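AP endonuclease, family protein 2 (PDB 5TNV) binds magnesium in a xylose isomerase-like TIM barrel and may act as an endonuclease. Local coordinates at residues A[22-27]-A[320-325]; A[31-36]-A[56-61]; A[108-113]-A[140-145]; A[125-130]-A[186-191]. All coordinates share one frame; numbering follows the deposited sequence.

Contact 1. Residues A[22-27]-A[320-325]; sequences YSAHTW and VLTSAL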
loop_
_atom_site.group_PDB
_atom_site.type_symbol
_atom_site.label_atom_id
_atom_site.label_comp_id
_atom_site.label_asym_id
_atom_site.label_seq_id
_atom_site.Cartn_x
_atom_site.Cartn_y
_atom_site.Cartn_z
ATOM N N TYR A 22 5.456 -13.610 -26.943
ATOM C CA TYR A 22 4.600 -12.446 -27.057
ATOM C C TYR A 22 5.429 -11.191 -27.045
ATOM O O TYR A 22 6.562 -11.188 -26.554
ATOM C CB TYR A 22 3.625 -12.448 -25.880
ATOM C CG TYR A 22 2.694 -13.614 -25.814
ATOM C CD1 TYR A 22 1.663 -13.720 -26.711
ATOM C CD2 TYR A 22 2.842 -14.635 -24.871
ATOM C CE1 TYR A 22 0.796 -14.792 -26.670
ATOM C CE2 TYR A 22 1.954 -15.709 -24.839
ATOM C CZ TYR A 22 0.943 -15.808 -25.729
ATOM O OH TYR A 22 0.034 -16.857 -25.699
ATOM N N SER A 23 4.854 -10.105 -27.550
ATOM C CA SER A 23 5.425 -8.769 -27.296
ATOM C C SER A 23 4.851 -8.253 -25.980
ATOM O O SER A 23 3.879 -8.850 -25.515
ATOM C CB SER A 23 5.049 -7.837 -28.429
ATOM O OG SER A 23 3.717 -7.358 -28.351
ATOM N N ALA A 24 5.358 -7.174 -25.419
ATOM C CA ALA A 24 4.746 -6.674 -24.188
ATOM C C ALA A 24 3.221 -6.403 -24.341
ATOM O O ALA A 24 2.453 -6.783 -23.432
ATOM C CB ALA A 24 5.442 -5.425 -23.683
ATOM N N HIS A 25 2.798 -5.797 -25.427
ATOM C CA HIS A 25 1.375 -5.384 -25.554
ATOM C C HIS A 25 0.432 -6.490 -25.942
ATOM O O HIS A 25 -0.789 -6.372 -25.913
ATOM C CB HIS A 25 1.382 -4.186 -26.549
ATOM C CG HIS A 25 1.960 -3.125 -25.595
ATOM N ND1 HIS A 25 3.304 -3.131 -25.208
ATOM C CD2 HIS A 25 1.411 -2.103 -24.895
ATOM C CE1 HIS A 25 3.569 -2.150 -24.358
ATOM N NE2 HIS A 25 2.423 -1.502 -24.164
ATOM N N THR A 26 0.959 -7.647 -26.308
ATOM C CA THR A 26 0.093 -8.782 -26.609
ATOM C C THR A 26 0.268 -9.890 -25.590
ATOM O O THR A 26 -0.408 -10.917 -25.711
ATOM C CB THR A 26 0.332 -9.332 -28.020
ATOM O OG1 THR A 26 1.735 -9.670 -28.130
ATOM C CG2 THR A 26 -0.096 -8.285 -29.032
ATOM N N TRP A 27 1.190 -9.784 -24.630
ATOM C CA TRP A 27 1.387 -10.859 -23.672
ATOM C C TRP A 27 0.122 -10.999 -22.836
ATOM O O TRP A 27 -0.280 -10.028 -22.191
ATOM C CB TRP A 27 2.597 -10.542 -22.779
ATOM C CG TRP A 27 3.175 -11.745 -22.104
ATOM C CD1 TRP A 27 2.523 -12.700 -21.386
ATOM C CD2 TRP A 27 4.562 -12.142 -22.114
ATOM N NE1 TRP A 27 3.390 -13.660 -20.959
ATOM C CE2 TRP A 27 4.670 -13.334 -21.387
ATOM C CE3 TRP A 27 5.728 -11.593 -22.690
ATOM C CZ2 TRP A 27 5.879 -13.970 -21.203
ATOM C CZ3 TRP A 27 6.929 -12.229 -22.507
ATOM C CH2 TRP A 27 6.980 -13.422 -21.760
ATOM N N VAL A 320 6.676 -3.407 -16.750
ATOM C CA VAL A 320 7.880 -4.188 -16.538
ATOM C C VAL A 320 8.261 -4.891 -17.855
ATOM O O VAL A 320 9.427 -4.867 -18.266
ATOM C CB VAL A 320 7.706 -5.191 -15.375
ATOM C CG1 VAL A 320 8.878 -6.167 -15.293
ATOM C CG2 VAL A 320 7.558 -4.462 -14.037
ATOM N N LEU A 321 7.288 -5.522 -18.484
ATOM C CA LEU A 321 7.516 -6.239 -19.750
ATOM C C LEU A 321 7.949 -5.288 -20.837
ATOM O O LEU A 321 8.847 -5.598 -21.631
ATOM C CB LEU A 321 6.258 -6.983 -20.219
ATOM C CG LEU A 321 5.799 -8.167 -19.380
ATOM C CD1 LEU A 321 4.496 -8.718 -19.927
ATOM C CD2 LEU A 321 6.853 -9.292 -19.298
ATOM N N THR A 322 7.311 -4.123 -20.902
ATOM C CA THR A 322 7.638 -3.160 -21.975
ATOM C C THR A 322 9.114 -2.790 -21.874
ATOM O O THR A 322 9.852 -2.808 -22.870
ATOM C CB THR A 322 6.761 -1.930 -21.900
ATOM O OG1 THR A 322 5.393 -2.307 -22.144
ATOM C CG2 THR A 322 7.152 -0.839 -22.898
ATOM N N SER A 323 9.566 -2.448 -20.679
ATOM C CA SER A 323 10.967 -2.111 -20.474
ATOM C C SER A 323 11.907 -3.292 -20.795
ATOM O O SER A 323 12.924 -3.133 -21.446
ATOM C CB SER A 323 11.181 -1.619 -19.050
ATOM O OG SER A 323 12.563 -1.413 -18.815
ATOM N N ALA A 324 11.562 -4.492 -20.327
ATOM C CA ALA A 324 12.435 -5.651 -20.452
ATOM C C ALA A 324 12.537 -6.134 -21.886
ATOM O O ALA A 324 13.558 -6.728 -22.255
ATOM C CB ALA A 324 11.920 -6.801 -19.599
ATOM N N LEU A 325 11.507 -5.890 -22.704
ATOM C CA LEU A 325 11.456 -6.389 -24.062
ATOM C C LEU A 325 11.784 -5.357 -25.107
ATOM O O LEU A 325 11.884 -5.688 -26.275
ATOM C CB LEU A 325 10.031 -6.991 -24.338
ATOM C CG LEU A 325 9.655 -8.220 -23.497
ATOM C CD1 LEU A 325 8.193 -8.584 -23.788
ATOM C CD2 LEU A 325 10.599 -9.387 -23.770
#
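The two ends of the TIM barrel chain meet here: the loop 22-27, which leads into the first barrel strand, lies against the last turns of the C-terminal helix 306-325. Ala24 is the point of closest backbone approach, its CA 5.1 Å from the CA of Thr322. Its CB points at the helix and settles between side chains one turn apart, 3.9 Å from Leu321 CB and 4.2 Å from Leu325 CD1. A methyl group suits this place, because a loop and a helix that run so near each other leave little depth for a side chain. Leu325 lays CD1 along the loop backbone, 3.6 Å from Ala24 N, and the same methyl reaches the edge of the Trp27 indole, near the ring plane, at 4.0 Å from CE3. Leu321 comes to the indole from one face, with CD2 offset toward the rim, while its CD1 packs 3.9 Å from Trp27 CB. Tyr22 CD2 covers the opposite face, so the indole is held between its own loop and the helix. Trp27 CG stands anti to the backbone N (chi1 -160°), which carries the ring to the leucines. No hydrogen bond links the segments; Thr322 OG1 is bonded within its own helix to Leu318 O. Within the loop, the hydroxyls of Ser23 and Thr26 are hydrogen-bonded to each other. Trp27 NE1 bonds to Gly295 O just ahead of strand 297-299, its ring meets Phe297, and it also packs on Leu289 of helix 281-290, while Ser323 on the helix reaches Glu63 of a second subunit.

Contact 2. Residues A[31-36]-A[56-61]; sequences ANMLGF and KQLRQV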
loop_
_atom_site.group_PDB
_atom_site.type_symbol
_atom_site.label_atom_id
_atom_site.label_comp_id
_atom_site.label_asym_id
_atom_site.label_seq_id
_atom_site.Cartn_x
_atom_site.Cartn_y
_atom_site.Cartn_z
ATOM N N ALA A 31 -7.340 -11.363 -15.941
ATOM C CA ALA A 31 -8.041 -11.195 -14.672
ATOM C C ALA A 31 -8.615 -12.517 -14.213
ATOM O O ALA A 31 -9.467 -13.115 -14.919
ATOM C CB ALA A 31 -9.157 -10.181 -14.776
ATOM N N ASN A 32 -8.239 -13.002 -13.057
ATOM C CA ASN A 32 -8.857 -14.201 -12.474
ATOM C C ASN A 32 -10.245 -13.855 -11.989
ATOM O O ASN A 32 -10.377 -12.877 -11.269
ATOM C CB ASN A 32 -7.974 -14.683 -11.319
ATOM C CG ASN A 32 -8.341 -16.008 -10.729
ATOM O OD1 ASN A 32 -9.421 -16.083 -10.135
ATOM N ND2 ASN A 32 -7.522 -17.029 -10.844
ATOM N N MET A 33 -11.283 -14.629 -12.367
ATOM C CA MET A 33 -12.674 -14.317 -12.042
ATOM C C MET A 33 -13.164 -14.901 -10.711
ATOM O O MET A 33 -14.331 -14.717 -10.380
ATOM C CB MET A 33 -13.583 -14.814 -13.179
ATOM C CG MET A 33 -13.284 -14.128 -14.512
ATOM S SD MET A 33 -13.641 -12.354 -14.558
ATOM C CE MET A 33 -15.433 -12.392 -14.696
ATOM N N LEU A 34 -12.299 -15.547 -9.932
ATOM C CA LEU A 34 -12.800 -16.250 -8.739
ATOM C C LEU A 34 -13.427 -15.233 -7.762
ATOM O O LEU A 34 -14.366 -15.637 -7.027
ATOM C CB LEU A 34 -11.772 -17.129 -8.127
ATOM C CG LEU A 34 -10.707 -16.696 -7.292
ATOM C CD1 LEU A 34 -11.134 -16.433 -5.850
ATOM C CD2 LEU A 34 -9.724 -17.865 -7.147
ATOM N N GLY A 35 -12.996 -13.980 -7.713
ATOM C CA GLY A 35 -13.563 -13.048 -6.797
ATOM C C GLY A 35 -15.016 -12.754 -7.014
ATOM O O GLY A 35 -15.685 -12.242 -6.083
ATOM N N PHE A 36 -15.565 -13.043 -8.192
ATOM C CA PHE A 36 -17.005 -12.902 -8.399
ATOM C C PHE A 36 -17.795 -14.004 -7.729
ATOM O O PHE A 36 -19.001 -13.840 -7.507
ATOM C CB PHE A 36 -17.336 -12.852 -9.894
ATOM C CG PHE A 36 -16.912 -11.544 -10.555
ATOM C CD1 PHE A 36 -17.659 -10.397 -10.421
ATOM C CD2 PHE A 36 -15.766 -11.466 -11.297
ATOM C CE1 PHE A 36 -17.259 -9.190 -11.007
ATOM C CE2 PHE A 36 -15.332 -10.268 -11.885
ATOM C CZ PHE A 36 -16.109 -9.113 -11.749
ATOM N N LYS A 56 -22.490 -8.072 -17.333
ATOM C CA LYS A 56 -22.222 -6.957 -16.429
ATOM C C LYS A 56 -21.018 -7.238 -15.536
ATOM O O LYS A 56 -20.311 -6.300 -15.152
ATOM C CB LYS A 56 -23.465 -6.599 -15.655
ATOM C CG LYS A 56 -24.521 -5.875 -16.512
ATOM C CD LYS A 56 -25.387 -4.884 -15.723
ATOM C CE LYS A 56 -26.636 -4.451 -16.486
ATOM N NZ LYS A 56 -27.890 -4.614 -15.693
ATOM N N GLN A 57 -20.779 -8.491 -15.175
ATOM C CA GLN A 57 -19.574 -8.847 -14.397
ATOM C C GLN A 57 -18.345 -8.686 -15.282
ATOM O O GLN A 57 -17.365 -8.029 -14.866
ATOM C CB GLN A 57 -19.706 -10.273 -13.857
ATOM C CG GLN A 57 -20.805 -10.426 -12.857
ATOM C CD GLN A 57 -21.000 -11.870 -12.436
ATOM O OE1 GLN A 57 -21.056 -12.775 -13.281
ATOM N NE2 GLN A 57 -21.072 -12.093 -11.123
ATOM N N LEU A 58 -18.382 -9.231 -16.482
ATOM C CA LEU A 58 -17.295 -9.105 -17.448
ATOM C C LEU A 58 -16.989 -7.617 -17.726
ATOM O O LEU A 58 -15.835 -7.211 -17.845
ATOM C CB LEU A 58 -17.656 -9.825 -18.707
ATOM C CG LEU A 58 -17.625 -11.345 -18.628
ATOM C CD1 LEU A 58 -18.424 -11.955 -19.772
ATOM C CD2 LEU A 58 -16.172 -11.871 -18.599
ATOM N N ARG A 59 -18.040 -6.811 -17.822
ATOM C CA ARG A 59 -17.874 -5.375 -18.126
ATOM C C ARG A 59 -17.020 -4.688 -17.073
ATOM O O ARG A 59 -16.230 -3.798 -17.404
ATOM C CB ARG A 59 -19.243 -4.733 -18.195
ATOM C CG ARG A 59 -19.245 -3.328 -18.793
ATOM C CD ARG A 59 -20.669 -2.821 -18.997
ATOM N NE ARG A 59 -21.367 -3.706 -19.952
ATOM C CZ ARG A 59 -22.684 -3.858 -20.006
ATOM N NH1 ARG A 59 -23.481 -3.154 -19.234
ATOM N NH2 ARG A 59 -23.205 -4.690 -20.887
ATOM N N GLN A 60 -17.192 -5.052 -15.800
ATOM C CA GLN A 60 -16.400 -4.439 -14.747
ATOM C C GLN A 60 -14.911 -4.691 -14.969
ATOM O O GLN A 60 -14.071 -3.847 -14.611
ATOM C CB GLN A 60 -16.807 -4.986 -13.373
ATOM C CG GLN A 60 -18.207 -4.559 -12.957
ATOM C CD GLN A 60 -18.500 -5.064 -11.572
ATOM O OE1 GLN A 60 -17.824 -4.697 -10.602
ATOM N NE2 GLN A 60 -19.474 -5.927 -11.448
ATOM N N VAL A 61 -14.580 -5.869 -15.472
ATOM C CA VAL A 61 -13.201 -6.273 -15.753
ATOM C C VAL A 61 -12.655 -5.474 -16.932
ATOM O O VAL A 61 -11.557 -4.911 -16.870
ATOM C CB VAL A 61 -13.174 -7.795 -15.980
ATOM C CG1 VAL A 61 -11.766 -8.216 -16.317
ATOM C CG2 VAL A 61 -13.702 -8.526 -14.777
#
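Phe36 lays one face of its ring over the aliphatic part of Gln57, whose CB sits 4.2 Å from the ring centroid and 23° off the ring normal, a CH-pi contact. The two side chains run antiparallel to one another, which brings Gln57 NE2 to 3.9 Å from Phe36 CD1. Glutamine suits the spot: its methylenes cover the ring while OE1 remains available to accept from Trp75 NE1. At the ring's edge lie Gln60 NE2, its amide plane almost perpendicular to the ring, and Val61 CG2, 3.7 Å from Phe36 CE2. That valine methyl also meets Met33 SD at 3.8 Å, while CG1, anti to the backbone N (chi1 178°), turns to Ala31 CB at 3.6 Å. A branched residue can thus touch the strand and the loop after it with separate arms. Met33 curls at its last two torsions, so that CE reaches Leu58 CD2 at 4.0 Å. At the strand's end, Asn32 OD1 accepts from Leu34 N in an Asx turn. Ile69 of the next strand packs on Met33, Leu58 and Val61, giving the apolar strand-to-helix layer of a beta-alpha-beta unit, here the first of the TIM barrel, formed by strand 29-32, helix 51-63 and strand 68-70.

Contact 3. Residues A[108-113]-A[140-145]; sequences SSIVDV and TGFMQA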
loop_
_atom_site.group_PDB
_atom_site.type_symbol
_atom_site.label_atom_id
_atom_site.label_comp_id
_atom_site.label_asym_id
_atom_site.label_seq_id
_atom_site.Cartn_x
_atom_site.Cartn_y
_atom_site.Cartn_z
ATOM N N SER A 108 -10.513 -28.081 -6.552
ATOM C CA SER A 108 -11.084 -29.128 -7.379
ATOM C C SER A 108 -10.026 -30.161 -7.696
ATOM O O SER A 108 -9.697 -30.443 -8.843
ATOM C CB SER A 108 -11.656 -28.550 -8.673
ATOM O OG SER A 108 -12.604 -27.577 -8.351
ATOM N N SER A 109 -9.416 -30.731 -6.665
ATOM C CA SER A 109 -8.264 -31.604 -6.856
ATOM C C SER A 109 -8.631 -32.901 -7.589
ATOM O O SER A 109 -9.653 -33.534 -7.258
ATOM C CB SER A 109 -7.652 -31.958 -5.514
ATOM O OG SER A 109 -6.627 -32.931 -5.729
ATOM N N ILE A 110 -7.769 -33.313 -8.501
ATOM C CA ILE A 110 -7.972 -34.565 -9.221
ATOM C C ILE A 110 -7.695 -35.774 -8.333
ATOM O O ILE A 110 -7.942 -36.908 -8.796
ATOM C CB ILE A 110 -7.195 -34.588 -10.549
ATOM C CG1 ILE A 110 -5.695 -34.637 -10.328
ATOM C CG2 ILE A 110 -7.648 -33.463 -11.459
ATOM C CD1 ILE A 110 -4.795 -34.433 -11.502
ATOM N N VAL A 111 -7.264 -35.586 -7.078
ATOM C CA VAL A 111 -7.211 -36.679 -6.113
ATOM C C VAL A 111 -8.067 -36.387 -4.896
ATOM O O VAL A 111 -7.911 -37.057 -3.875
ATOM C CB VAL A 111 -5.769 -37.097 -5.740
ATOM C CG1 VAL A 111 -5.051 -37.701 -6.933
ATOM C CG2 VAL A 111 -4.979 -35.948 -5.117
ATOM N N ASP A 112 -9.021 -35.460 -4.998
ATOM C CA ASP A 112 -10.042 -35.335 -3.948
ATOM C C ASP A 112 -10.664 -36.698 -3.693
ATOM O O ASP A 112 -10.995 -37.427 -4.648
ATOM C CB ASP A 112 -11.079 -34.330 -4.422
ATOM C CG ASP A 112 -12.076 -33.891 -3.380
ATOM O OD1 ASP A 112 -13.038 -34.674 -3.129
ATOM O OD2 ASP A 112 -11.882 -32.796 -2.817
ATOM N N VAL A 113 -10.830 -37.055 -2.418
ATOM C CA VAL A 113 -11.329 -38.425 -2.149
ATOM C C VAL A 113 -12.743 -38.633 -2.666
ATOM O O VAL A 113 -12.997 -39.711 -3.219
ATOM C CB VAL A 113 -11.203 -38.722 -0.642
ATOM C CG1 VAL A 113 -11.784 -40.099 -0.319
ATOM C CG2 VAL A 113 -9.752 -38.715 -0.173
ATOM N N THR A 140 -4.320 -26.773 -12.854
ATOM C CA THR A 140 -4.868 -27.550 -11.761
ATOM C C THR A 140 -3.922 -27.488 -10.571
ATOM O O THR A 140 -2.710 -27.335 -10.738
ATOM C CB THR A 140 -5.126 -28.995 -12.250
ATOM O OG1 THR A 140 -5.906 -29.708 -11.307
ATOM C CG2 THR A 140 -3.846 -29.769 -12.497
ATOM N N GLY A 141 -4.465 -27.627 -9.377
ATOM C CA GLY A 141 -3.655 -27.737 -8.195
ATOM C C GLY A 141 -4.265 -28.719 -7.212
ATOM O O GLY A 141 -5.296 -29.329 -7.477
ATOM N N PHE A 142 -3.607 -28.837 -6.072
ATOM C CA PHE A 142 -3.974 -29.866 -5.094
ATOM C C PHE A 142 -4.619 -29.298 -3.853
ATOM O O PHE A 142 -4.979 -30.036 -2.921
ATOM C CB PHE A 142 -2.747 -30.725 -4.792
ATOM C CG PHE A 142 -2.232 -31.454 -6.024
ATOM C CD1 PHE A 142 -2.998 -32.468 -6.611
ATOM C CD2 PHE A 142 -1.030 -31.122 -6.632
ATOM C CE1 PHE A 142 -2.575 -33.099 -7.767
ATOM C CE2 PHE A 142 -0.610 -31.801 -7.772
ATOM C CZ PHE A 142 -1.370 -32.779 -8.323
ATOM N N MET A 143 -4.822 -27.968 -3.818
ATOM C CA MET A 143 -5.653 -27.375 -2.774
ATOM C C MET A 143 -7.049 -28.015 -2.824
ATOM O O MET A 143 -7.547 -28.439 -3.874
ATOM C CB MET A 143 -5.741 -25.850 -2.897
ATOM C CG MET A 143 -6.201 -25.334 -4.239
ATOM S SD MET A 143 -4.785 -25.063 -5.360
ATOM C CE MET A 143 -5.636 -24.727 -6.886
ATOM N N GLN A 144 -7.684 -28.071 -1.665
ATOM C CA GLN A 144 -9.039 -28.613 -1.512
ATOM C C GLN A 144 -9.897 -27.634 -0.723
ATOM O O GLN A 144 -9.473 -26.517 -0.435
ATOM C CB GLN A 144 -9.050 -30.018 -0.904
ATOM C CG GLN A 144 -8.288 -31.034 -1.723
ATOM C CD GLN A 144 -8.476 -32.449 -1.305
ATOM O OE1 GLN A 144 -9.373 -32.772 -0.498
ATOM N NE2 GLN A 144 -7.689 -33.357 -1.849
ATOM N N ALA A 145 -11.137 -28.006 -0.386
ATOM C CA ALA A 145 -12.039 -27.100 0.299
ATOM C C ALA A 145 -11.366 -26.549 1.579
ATOM O O ALA A 145 -10.642 -27.253 2.286
ATOM C CB ALA A 145 -13.285 -27.810 0.733
HETATM O O HOH W 1 -5.281 -32.659 -3.389
HETATM O O HOH W 2 -5.659 -31.503 -9.205
HETATM O O HOH W 3 -6.818 -36.192 -1.447
HETATM O O HOH W 4 -12.437 -30.558 -1.137
HETATM O O HOH W 5 -10.471 -35.206 -0.260
#
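The backbone of 108-113 folds into a type I turn at Ser109-Asp112, closed by Asp112 N to Ser109 O, and comes nearest the 140-145 segment where Ser109 CA lies 5.0 Å from Phe142 CA. No direct hydrogen bond crosses; waters carry the polar links. Ser109 OG, anti to its own N (chi1 173°), accepts from Val111 N at 3.0 Å in an ST turn and donates to a water 2.7 Å away. That water donates to Phe142 O and accepts from Gln144 NE2, so a small hydroxyl serves both the turn and the bridge. A second water accepts from Ile110 N, donates to Gly141 O and bonds Thr140 OG1. Gln144 reaches along the turn: NE2 also donates to a water that donates to Val111 O, and OE1 accepts from the water bound to Val113 N. Its OE1 lies 3.4 Å from Asp112 OD2, two acceptors that do not bond; OD2 accepts from a water held by Ala145 N, OD1 from Asn115 N. Ile110 CG1 and Val111 CG2 lie 4.3 Å from Phe142 CE1 and CD1 respectively. Helix 169-185 covers this apolar side through Ala172, Val176 and Leu179, while Met143 turns to Glu193, a magnesium ligand on strand 189-193.

Contact 4. Residues A[125-130]-A[186-191]; sequences RLIDLA and NGIQLS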
loop_
_atom_site.group_PDB
_atom_site.type_symbol
_atom_site.label_atom_id
_atom_site.label_comp_id
_atom_site.label_asym_id
_atom_site.label_seq_id
_atom_site.Cartn_x
_atom_site.Cartn_y
_atom_site.Cartn_z
ATOM N N ARG A 125 -12.679 -31.927 -19.869
ATOM C CA ARG A 125 -13.635 -31.074 -20.596
ATOM C C ARG A 125 -13.045 -29.683 -20.838
ATOM O O ARG A 125 -13.207 -29.106 -21.932
ATOM C CB ARG A 125 -14.945 -31.009 -19.867
ATOM C CG ARG A 125 -15.798 -32.226 -19.918
ATOM C CD ARG A 125 -17.193 -32.089 -19.335
ATOM N NE ARG A 125 -17.940 -31.131 -20.114
ATOM C CZ ARG A 125 -18.518 -31.337 -21.295
ATOM N NH1 ARG A 125 -18.409 -32.564 -21.819
ATOM N NH2 ARG A 125 -19.172 -30.337 -21.902
ATOM N N LEU A 126 -12.395 -29.128 -19.817
ATOM C CA LEU A 126 -11.773 -27.801 -19.959
ATOM C C LEU A 126 -10.635 -27.812 -20.976
ATOM O O LEU A 126 -10.460 -26.836 -21.718
ATOM C CB LEU A 126 -11.332 -27.273 -18.616
ATOM C CG LEU A 126 -12.446 -27.003 -17.611
ATOM C CD1 LEU A 126 -11.866 -26.621 -16.257
ATOM C CD2 LEU A 126 -13.370 -25.889 -18.083
ATOM N N ILE A 127 -9.870 -28.902 -21.069
ATOM C CA ILE A 127 -8.845 -29.040 -22.094
ATOM C C ILE A 127 -9.460 -29.043 -23.481
ATOM O O ILE A 127 -8.852 -28.480 -24.398
ATOM C CB ILE A 127 -7.952 -30.249 -21.795
ATOM C CG1 ILE A 127 -7.113 -30.029 -20.533
ATOM C CG2 ILE A 127 -7.089 -30.611 -23.003
ATOM C CD1 ILE A 127 -6.391 -31.251 -20.010
ATOM N N ASP A 128 -10.624 -29.649 -23.676
ATOM C CA ASP A 128 -11.309 -29.531 -24.952
ATOM C C ASP A 128 -11.899 -28.172 -25.230
ATOM O O ASP A 128 -11.862 -27.721 -26.364
ATOM C CB ASP A 128 -12.425 -30.625 -25.069
ATOM C CG ASP A 128 -11.809 -31.961 -25.417
ATOM O OD1 ASP A 128 -10.743 -32.066 -26.079
ATOM O OD2 ASP A 128 -12.419 -32.964 -25.016
ATOM N N LEU A 129 -12.385 -27.467 -24.203
ATOM C CA LEU A 129 -12.933 -26.139 -24.394
ATOM C C LEU A 129 -11.881 -25.082 -24.657
ATOM O O LEU A 129 -12.116 -24.108 -25.422
ATOM C CB LEU A 129 -13.785 -25.714 -23.163
ATOM C CG LEU A 129 -15.148 -26.424 -23.100
ATOM C CD1 LEU A 129 -15.731 -26.375 -21.702
ATOM C CD2 LEU A 129 -16.097 -25.792 -24.102
ATOM N N ALA A 130 -10.727 -25.213 -24.020
ATOM C CA ALA A 130 -9.714 -24.143 -24.051
ATOM C C ALA A 130 -9.351 -23.698 -25.430
ATOM O O ALA A 130 -9.322 -22.496 -25.713
ATOM C CB ALA A 130 -8.530 -24.590 -23.217
ATOM N N ASN A 186 -4.171 -31.286 -27.924
ATOM C CA ASN A 186 -4.918 -30.077 -28.194
ATOM C C ASN A 186 -4.075 -28.836 -28.404
ATOM O O ASN A 186 -4.628 -27.747 -28.555
ATOM C CB ASN A 186 -5.973 -29.833 -27.123
ATOM C CG ASN A 186 -7.147 -30.778 -27.257
ATOM O OD1 ASN A 186 -7.142 -31.730 -28.046
ATOM N ND2 ASN A 186 -8.223 -30.492 -26.536
ATOM N N GLY A 187 -2.760 -29.004 -28.453
ATOM C CA GLY A 187 -1.870 -27.885 -28.722
ATOM C C GLY A 187 -1.712 -26.937 -27.540
ATOM O O GLY A 187 -1.267 -25.799 -27.789
ATOM N N ILE A 188 -2.024 -27.348 -26.328
ATOM C CA ILE A 188 -1.931 -26.488 -25.164
ATOM C C ILE A 188 -1.111 -27.200 -24.108
ATOM O O ILE A 188 -0.542 -28.269 -24.342
ATOM C CB ILE A 188 -3.347 -26.090 -24.674
ATOM C CG1 ILE A 188 -4.144 -27.237 -24.090
ATOM C CG2 ILE A 188 -4.114 -25.370 -25.752
ATOM C CD1 ILE A 188 -5.293 -26.806 -23.197
ATOM N N GLN A 189 -1.021 -26.617 -22.907
ATOM C CA GLN A 189 -0.326 -27.269 -21.804
ATOM C C GLN A 189 -1.159 -27.245 -20.536
ATOM O O GLN A 189 -2.059 -26.384 -20.368
ATOM C CB GLN A 189 1.040 -26.648 -21.539
ATOM C CG GLN A 189 1.993 -26.765 -22.703
ATOM C CD GLN A 189 3.402 -26.280 -22.365
ATOM O OE1 GLN A 189 3.806 -26.207 -21.235
ATOM N NE2 GLN A 189 4.155 -25.997 -23.397
ATOM N N LEU A 190 -0.838 -28.185 -19.645
ATOM C CA LEU A 190 -1.322 -28.226 -18.268
ATOM C C LEU A 190 -0.321 -27.521 -17.349
ATOM O O LEU A 190 0.890 -27.724 -17.540
ATOM C CB LEU A 190 -1.489 -29.676 -17.840
ATOM C CG LEU A 190 -2.192 -29.897 -16.486
ATOM C CD1 LEU A 190 -3.676 -29.647 -16.644
ATOM C CD2 LEU A 190 -1.884 -31.294 -16.002
ATOM N N SER A 191 -0.807 -26.768 -16.393
ATOM C CA SER A 191 0.044 -26.173 -15.377
ATOM C C SER A 191 -0.412 -26.658 -13.993
ATOM O O SER A 191 -1.598 -26.881 -13.773
ATOM C CB SER A 191 0.034 -24.655 -15.442
ATOM O OG SER A 191 1.131 -24.116 -14.718
HETATM O O HOH W 6 -8.925 -33.789 -27.850
#
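Asn186 projects its CB toward helix 116-133 from the Schellman motif that ends helix 169-185, within the alpha-beta layering of the TIM barrel. From CB, 4.2 Å from Ile127 O, the chain passes to CG, which a chi1 of -74° places beside the backbone N, sending the amide to the helix. ND2 spends both its hydrogens there: one goes to Ile127 O at 3.0 Å, approaching from above the carbonyl plane, and the other to Asp128 OD1, also at 3.0 Å and on the anti side of the carboxylate. Both acceptors lie nearly in the amide plane, which fixes its rotation. An asparagine fits because its short side chain carries two N-H groups that can reach a main-chain carbonyl and an acid together. Three donors, Asn186 ND2, His182 NE2 and a water, meet on Asp128 OD1. Gly187, with positive phi, is the C-prime residue and leads to Ile188. The CD1 of Ile188 packs 3.9 Å from Ala130 CB and 4.2 Å from Ile127 CG2; the side chain also touches Val138 of strand 137-141. Asn186 OD1 accepts from a water at 2.7 Å, and the same water donates to Asp128 OD1 at 3.1 Å.

Contacts 3 and 4 are buried, whereas contacts 1 and 2 are only partly so, and contact 1 is the farthest from the chain's centre. Contacts 3 and 4 hold neighbouring strands 137-141 and 189-193 of one sheet, and helix 116-133 leads into the first of them; their segments alternate along the chain and meet where Thr140 N probably bonds Ser191 O. Contact 3 lies near the magnesium site and relies on waters; contact 4, away from the annotated sites, uses direct amide bonds beside an apolar patch. Contacts 1 and 2 rest on apolar side chains; their segments 22-27 and 31-36 adjoin around strand 29-32. Contact 1 joins the chain ends and encloses the other three, while contact 2 stays within one beta-alpha-beta unit.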